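SnoK (Streptomyces nogalater, PDB 5EPA) acts as a non-heme iron, 2-oxoglutarate-dependent carbocyclase in the biosynthesis of the polyketide antibiotic nogalamycin. Local coordinates at residues 43-46 with 47-51; 189-192 with 193-197; 263-267 with 268-272. One frame throughout, in Å; residues are numbered along the deposited sequence.

Contact 1 (43-46 with 47-51)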
# COMPACT_ATOMS: atom_id res chain seq x y z
N ARG A 43 -0.54 5.78 -15.90
CA ARG A 43 -1.71 6.46 -16.45
C ARG A 43 -3.04 5.72 -16.19
O ARG A 43 -3.78 5.43 -17.09
CB ARG A 43 -1.50 6.71 -17.94
CG ARG A 43 -0.24 7.52 -18.25
CD ARG A 43 -0.05 7.72 -19.76
NE ARG A 43 0.18 6.44 -20.41
CZ ARG A 43 1.34 5.83 -20.51
NH1 ARG A 43 2.44 6.37 -19.98
NH2 ARG A 43 1.41 4.65 -21.11
N VAL A 44 -3.31 5.41 -14.93
CA VAL A 44 -4.53 4.75 -14.59
C VAL A 44 -5.61 5.81 -14.35
O VAL A 44 -6.74 5.66 -14.81
CB VAL A 44 -4.37 3.87 -13.35
CG1 VAL A 44 -5.67 3.18 -13.01
CG2 VAL A 44 -3.26 2.83 -13.56
N LEU A 45 -5.24 6.86 -13.61
CA LEU A 45 -6.07 8.04 -13.37
C LEU A 45 -5.71 9.19 -14.27
O LEU A 45 -4.54 9.48 -14.47
CB LEU A 45 -5.90 8.51 -11.94
CG LEU A 45 -6.23 7.50 -10.85
CD1 LEU A 45 -6.05 8.17 -9.50
CD2 LEU A 45 -7.68 7.00 -10.97
N SER A 46 -6.72 9.87 -14.77
CA SER A 46 -6.54 11.08 -15.55
C SER A 46 -6.13 12.25 -14.64
O SER A 46 -6.26 12.19 -13.42
CB SER A 46 -7.87 11.45 -16.23
OG SER A 46 -8.84 11.78 -15.25
N GLU A 47 -5.66 13.33 -15.26
CA GLU A 47 -5.30 14.57 -14.53
C GLU A 47 -6.49 15.09 -13.72
O GLU A 47 -6.35 15.50 -12.58
CB GLU A 47 -4.74 15.62 -15.52
CG GLU A 47 -3.39 15.16 -16.03
CD GLU A 47 -2.83 16.01 -17.16
OE1 GLU A 47 -3.60 16.44 -18.06
OE2 GLU A 47 -1.59 16.26 -17.14
N THR A 48 -7.67 15.03 -14.32
CA THR A 48 -8.88 15.47 -13.67
C THR A 48 -9.17 14.65 -12.43
O THR A 48 -9.49 15.20 -11.38
CB THR A 48 -10.05 15.39 -14.65
OG1 THR A 48 -9.79 16.27 -15.73
CG2 THR A 48 -11.40 15.77 -13.97
N GLU A 49 -9.12 13.33 -12.54
CA GLU A 49 -9.33 12.44 -11.38
C GLU A 49 -8.31 12.64 -10.27
O GLU A 49 -8.66 12.68 -9.11
CB GLU A 49 -9.31 10.97 -11.79
CG GLU A 49 -10.53 10.52 -12.61
CD GLU A 49 -10.35 9.11 -13.18
OE1 GLU A 49 -9.34 8.85 -13.91
OE2 GLU A 49 -11.20 8.26 -12.89
N VAL A 50 -7.02 12.79 -10.63
CA VAL A 50 -5.98 13.10 -9.66
C VAL A 50 -6.33 14.37 -8.86
O VAL A 50 -6.23 14.41 -7.66
CB VAL A 50 -4.61 13.30 -10.36
CG1 VAL A 50 -3.58 13.89 -9.41
CG2 VAL A 50 -4.10 12.01 -10.94
N THR A 51 -6.69 15.42 -9.55
CA THR A 51 -7.04 16.68 -8.90
C THR A 51 -8.20 16.48 -7.92
O THR A 51 -8.15 17.00 -6.81
CB THR A 51 -7.47 17.73 -9.94
OG1 THR A 51 -6.35 18.04 -10.76
CG2 THR A 51 -7.97 19.04 -9.28

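Contact 2 (189-192 with 193-197)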
# COMPACT_ATOMS: atom_id res chain seq x y z
N ARG A 189 11.84 -7.28 14.52
CA ARG A 189 13.22 -7.74 14.24
C ARG A 189 13.77 -7.03 12.96
O ARG A 189 13.01 -6.74 12.02
CB ARG A 189 13.26 -9.25 14.01
CG ARG A 189 12.79 -10.18 15.15
CD ARG A 189 13.68 -10.07 16.38
NE ARG A 189 13.22 -10.88 17.55
CZ ARG A 189 12.40 -10.44 18.53
NH1 ARG A 189 11.93 -9.18 18.54
NH2 ARG A 189 12.04 -11.26 19.53
N ASP A 190 15.07 -6.70 12.98
CA ASP A 190 15.73 -6.16 11.80
C ASP A 190 15.55 -7.16 10.68
O ASP A 190 15.64 -8.37 10.87
CB ASP A 190 17.21 -5.90 12.06
CG ASP A 190 17.43 -4.76 13.06
OD1 ASP A 190 16.65 -3.77 13.04
OD2 ASP A 190 18.38 -4.86 13.86
N LEU A 191 15.29 -6.66 9.49
CA LEU A 191 15.04 -7.57 8.39
C LEU A 191 16.22 -8.51 8.09
O LEU A 191 16.02 -9.68 7.75
CB LEU A 191 14.61 -6.80 7.14
CG LEU A 191 14.21 -7.69 5.98
CD1 LEU A 191 13.05 -8.63 6.34
CD2 LEU A 191 13.82 -6.84 4.79
N ALA A 192 17.46 -8.03 8.29
CA ALA A 192 18.62 -8.88 8.07
C ALA A 192 18.67 -10.06 9.05
O ALA A 192 19.27 -11.07 8.74
CB ALA A 192 19.90 -8.08 8.16
N ASP A 193 18.06 -9.92 10.23
CA ASP A 193 18.02 -11.05 11.20
C ASP A 193 16.96 -12.09 10.81
O ASP A 193 17.19 -13.28 10.91
CB ASP A 193 17.75 -10.54 12.62
CG ASP A 193 18.93 -9.74 13.19
OD1 ASP A 193 20.10 -10.09 12.95
OD2 ASP A 193 18.70 -8.73 13.88
N VAL A 194 15.83 -11.60 10.31
CA VAL A 194 14.77 -12.45 9.75
C VAL A 194 15.19 -13.13 8.44
O VAL A 194 15.01 -14.32 8.27
CB VAL A 194 13.55 -11.60 9.43
CG1 VAL A 194 12.48 -12.47 8.79
CG2 VAL A 194 12.99 -10.90 10.66
N TRP A 195 15.72 -12.33 7.52
CA TRP A 195 16.13 -12.77 6.18
C TRP A 195 17.63 -12.51 5.94
O TRP A 195 17.99 -11.47 5.46
CB TRP A 195 15.32 -12.01 5.14
CG TRP A 195 15.49 -12.45 3.73
CD1 TRP A 195 15.99 -13.63 3.29
CD2 TRP A 195 15.12 -11.72 2.57
NE1 TRP A 195 15.95 -13.68 1.94
CE2 TRP A 195 15.43 -12.52 1.46
CE3 TRP A 195 14.57 -10.45 2.36
CZ2 TRP A 195 15.18 -12.12 0.16
CZ3 TRP A 195 14.33 -10.04 1.06
CH2 TRP A 195 14.66 -10.88 -0.03
N PRO A 196 18.50 -13.45 6.33
CA PRO A 196 19.95 -13.16 6.31
C PRO A 196 20.49 -12.66 4.98
O PRO A 196 21.44 -11.88 4.95
CB PRO A 196 20.57 -14.51 6.64
CG PRO A 196 19.54 -15.16 7.51
CD PRO A 196 18.20 -14.73 6.96
N ASP A 197 19.89 -13.09 3.89
CA ASP A 197 20.35 -12.69 2.57
C ASP A 197 19.83 -11.31 2.10
O ASP A 197 20.22 -10.84 1.03
CB ASP A 197 19.97 -13.76 1.57
CG ASP A 197 20.95 -13.88 0.44
OD1 ASP A 197 22.16 -14.12 0.68
OD2 ASP A 197 20.51 -13.70 -0.73
O HOH W 1 16.60 -7.69 15.20

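Contact 3 (263-267 with 268-272)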
# COMPACT_ATOMS: atom_id res chain seq x y z
N ASP A 263 -13.13 -14.10 12.96
CA ASP A 263 -14.28 -13.55 12.27
C ASP A 263 -13.88 -13.09 10.86
O ASP A 263 -12.84 -12.49 10.66
CB ASP A 263 -14.89 -12.34 13.01
CG ASP A 263 -15.78 -12.72 14.16
OD1 ASP A 263 -15.98 -13.92 14.42
OD2 ASP A 263 -16.25 -11.78 14.83
N PRO A 264 -14.78 -13.33 9.89
CA PRO A 264 -14.51 -12.83 8.58
C PRO A 264 -14.69 -11.31 8.53
O PRO A 264 -15.52 -10.79 9.26
CB PRO A 264 -15.53 -13.55 7.71
CG PRO A 264 -16.67 -13.83 8.61
CD PRO A 264 -16.08 -14.04 9.97
N LEU A 265 -13.93 -10.66 7.67
CA LEU A 265 -14.10 -9.24 7.40
C LEU A 265 -14.96 -9.09 6.16
O LEU A 265 -14.55 -9.37 5.04
CB LEU A 265 -12.76 -8.55 7.22
CG LEU A 265 -11.92 -8.32 8.50
CD1 LEU A 265 -11.33 -9.60 9.05
CD2 LEU A 265 -10.80 -7.34 8.21
N GLU A 266 -16.17 -8.60 6.36
CA GLU A 266 -17.19 -8.63 5.31
C GLU A 266 -18.15 -7.46 5.51
O GLU A 266 -17.96 -6.61 6.42
CB GLU A 266 -17.80 -10.04 5.20
CG GLU A 266 -18.48 -10.58 6.42
CD GLU A 266 -19.14 -11.94 6.16
OE1 GLU A 266 -18.66 -12.68 5.27
OE2 GLU A 266 -20.14 -12.26 6.85
N GLY A 267 -19.13 -7.33 4.64
CA GLY A 267 -20.09 -6.21 4.75
C GLY A 267 -19.57 -4.91 4.14
O GLY A 267 -18.59 -4.89 3.39
N GLU A 268 -20.23 -3.81 4.50
CA GLU A 268 -20.04 -2.55 3.80
C GLU A 268 -18.69 -1.91 4.02
O GLU A 268 -18.23 -1.17 3.17
CB GLU A 268 -21.11 -1.54 4.21
CG GLU A 268 -22.54 -1.95 3.94
CD GLU A 268 -23.46 -1.26 4.94
OE1 GLU A 268 -22.91 -0.49 5.80
OE2 GLU A 268 -24.69 -1.48 4.86
N LEU A 269 -18.07 -2.16 5.17
CA LEU A 269 -16.74 -1.61 5.43
C LEU A 269 -15.60 -2.35 4.70
O LEU A 269 -14.53 -1.82 4.55
CB LEU A 269 -16.44 -1.55 6.94
CG LEU A 269 -17.41 -0.67 7.74
CD1 LEU A 269 -16.98 -0.63 9.20
CD2 LEU A 269 -17.49 0.76 7.20
N PHE A 270 -15.88 -3.54 4.20
CA PHE A 270 -14.90 -4.35 3.52
C PHE A 270 -15.49 -4.86 2.20
O PHE A 270 -15.65 -6.06 2.00
CB PHE A 270 -14.48 -5.51 4.43
CG PHE A 270 -13.98 -5.09 5.79
CD1 PHE A 270 -12.80 -4.41 5.92
CD2 PHE A 270 -14.69 -5.38 6.94
CE1 PHE A 270 -12.32 -4.00 7.15
CE2 PHE A 270 -14.22 -4.99 8.19
CZ PHE A 270 -13.01 -4.30 8.29
N PRO A 271 -15.79 -3.95 1.27
CA PRO A 271 -16.59 -4.32 0.10
C PRO A 271 -15.84 -5.14 -0.92
O PRO A 271 -14.62 -4.96 -1.10
CB PRO A 271 -16.95 -2.97 -0.51
CG PRO A 271 -15.88 -2.04 -0.02
CD PRO A 271 -15.57 -2.50 1.36
N LEU A 272 -16.56 -6.04 -1.56
CA LEU A 272 -16.04 -6.88 -2.62
C LEU A 272 -15.66 -6.05 -3.83
O LEU A 272 -16.38 -5.15 -4.19
CB LEU A 272 -17.05 -7.92 -3.09
CG LEU A 272 -17.15 -9.22 -2.32
CD1 LEU A 272 -18.44 -9.92 -2.69
CD2 LEU A 272 -15.94 -10.12 -2.57
O HOH W 2 -18.54 -4.28 7.35

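Contact 1 (43-46 with 47-51)
Ser46 and Val50 open helix 47-64 with its first regular turn: Val50 N donates to Ser46 O at 3.0 Å, in a nearly linear bond. Ser46, the N-cap, and Glu49, three residues on, add a reciprocal exchange that is a worked example of the capping box. In one direction Glu49 N gives its hydrogen to Ser46 OG at 3.1 Å. The hydroxyl can receive it because OG sits in the crowded position between the backbone N and the carbonyl carbon (chi1 65°), turned over the start of the helix. In the other direction the extended Glu49 side chain brings its carboxylate to the backbone of Ser46, whose N donates to OE1 at 2.9 Å with an N-H...O angle of 169°. OE1 receives this hydrogen on its anti lone pair, away from OE2, while OE2 is hydrogen-bonded to His97 NE2. Both carboxylate oxygens are thus gripped, which should fix the rotation of the group, and a negative charge at this end of a helix is likely to suit the helix dipole. Leu45 crosses the Glu49 side chain at about a right angle, its CD2 3.8 Å from OE1. Its CB also reaches Val50 CG2 at 4.1 Å, pairing the residue before the cap with the fourth helical residue as in a hydrophobic staple. The loop 43-46 leads from strand 38-41 into helix 47-64; its backbone is bonded to Gly211, shortly before strand 213-217, while Val44 and Leu45 both lie against Ile100 of helix 98-108.

Contact 2 (189-192 with 193-197)
Leu191 and Trp195 are joined by a helical hydrogen bond, Trp195 N donating to Leu191 O at 2.7 Å and nearly along the carbonyl direction. Asp190 O, at the N-cap, takes two hydrogens: Val194 N approaches from a similar end-on direction, and Asp193 N at 2.9 Å from well above the carbonyl plane, with a bent N-H...O angle of 136°. Leu191 sets CD1 4.2 Å from Trp195 CB, and its CD2 lies at the edge of the indole, near the ring plane. Val194 CG2, the branch anti to its own carbonyl carbon, meets Arg189 CB at 3.7 Å. Pro196 has no N-H to continue the helix; instead its CA leans on Ala192 O at 3.3 Å in a CA-H...O contact. On the solvent side, Asp190 and Asp193 run side by side in the same direction, their carboxylate planes 36° apart and their OD2 atoms 3.9 Å from each other. The Asp190 side chain itself makes no capping bond. A water accepts from Asp190 N and donates to Asp193 OD2 at 2.7 Å, doing by relay what the carboxylate three residues on does directly in a capping box. Further out, Arg173 makes a cation-pi interaction with Trp195, and Leu191 rests on Tyr198 and Val221, its side chain about 7 Å from that of the iron ligand His133. The like charges of Asp190 and Asp193, this close, should repel, but hydration and their place at the start of a helix would probably ease the cost.

Contact 3 (263-267 with 268-272)
Leu265 lies across one face of the Phe270 ring, and this CH-pi contact ties the two halves of the loop together. Its CB stands 3.9 Å from the ring centroid and 19° off the normal, while CD2 reaches CZ of the ring at 3.8 Å. The opposite face is met toward its rim by CB of Leu269, the ring's own neighbour in sequence. Glu266 follows with its backbone: its O lies in the ring plane at the edge, 3.5 Å from Phe270 CD2, where the positively polarised ring hydrogens point. The same oxygen accepts from a water at 2.6 Å that in turn accepts from Leu269 N, so solvent bridges the mouth of the bend. The side chain of Glu266 touches Arg113 of strand 112-122. The strands beneath are 112-122 and 233-242, neighbours in the large antiparallel sheet of the cupin-type double-stranded beta-helix; Leu265 and Phe270 both pack on Met241 of the latter. With an alanine in place of Phe270, Leu265 would probably lose the face it covers and a gap would be likely to open above Met241. Gly267 then starts a type I beta turn, its O accepting from Phe270 N at 3.1 Å with an N-H...O angle of 148°. Its positive phi would bring a beta carbon into collision with the carbonyl oxygen of Glu266. At the end of the turn Phe270 O accepts from Arg113 NH1, and the backbone of the next residue, Pro271, is bonded to that of Val114.

The three contacts lie apart, at least about 16 Å between nearest atoms, contacts 1 and 2 on opposite sides of the chain's centre. Contacts 1 and 2 both begin a helix, yet differently: the first adds reciprocal side-chain bonds to the backbone one, while in the second the first-turn N-H groups go to backbone oxygens and a water joins the N-cap N-H to a carboxylate. Contact 3, without a helix, relies on an aromatic face and a turn. Contacts 1 and 3 are partly buried, one against helix 98-108, the other against the large sheet; contact 2 is largely at the surface, although its Leu191 side chain lies about 7 Å from that of the iron ligand His133.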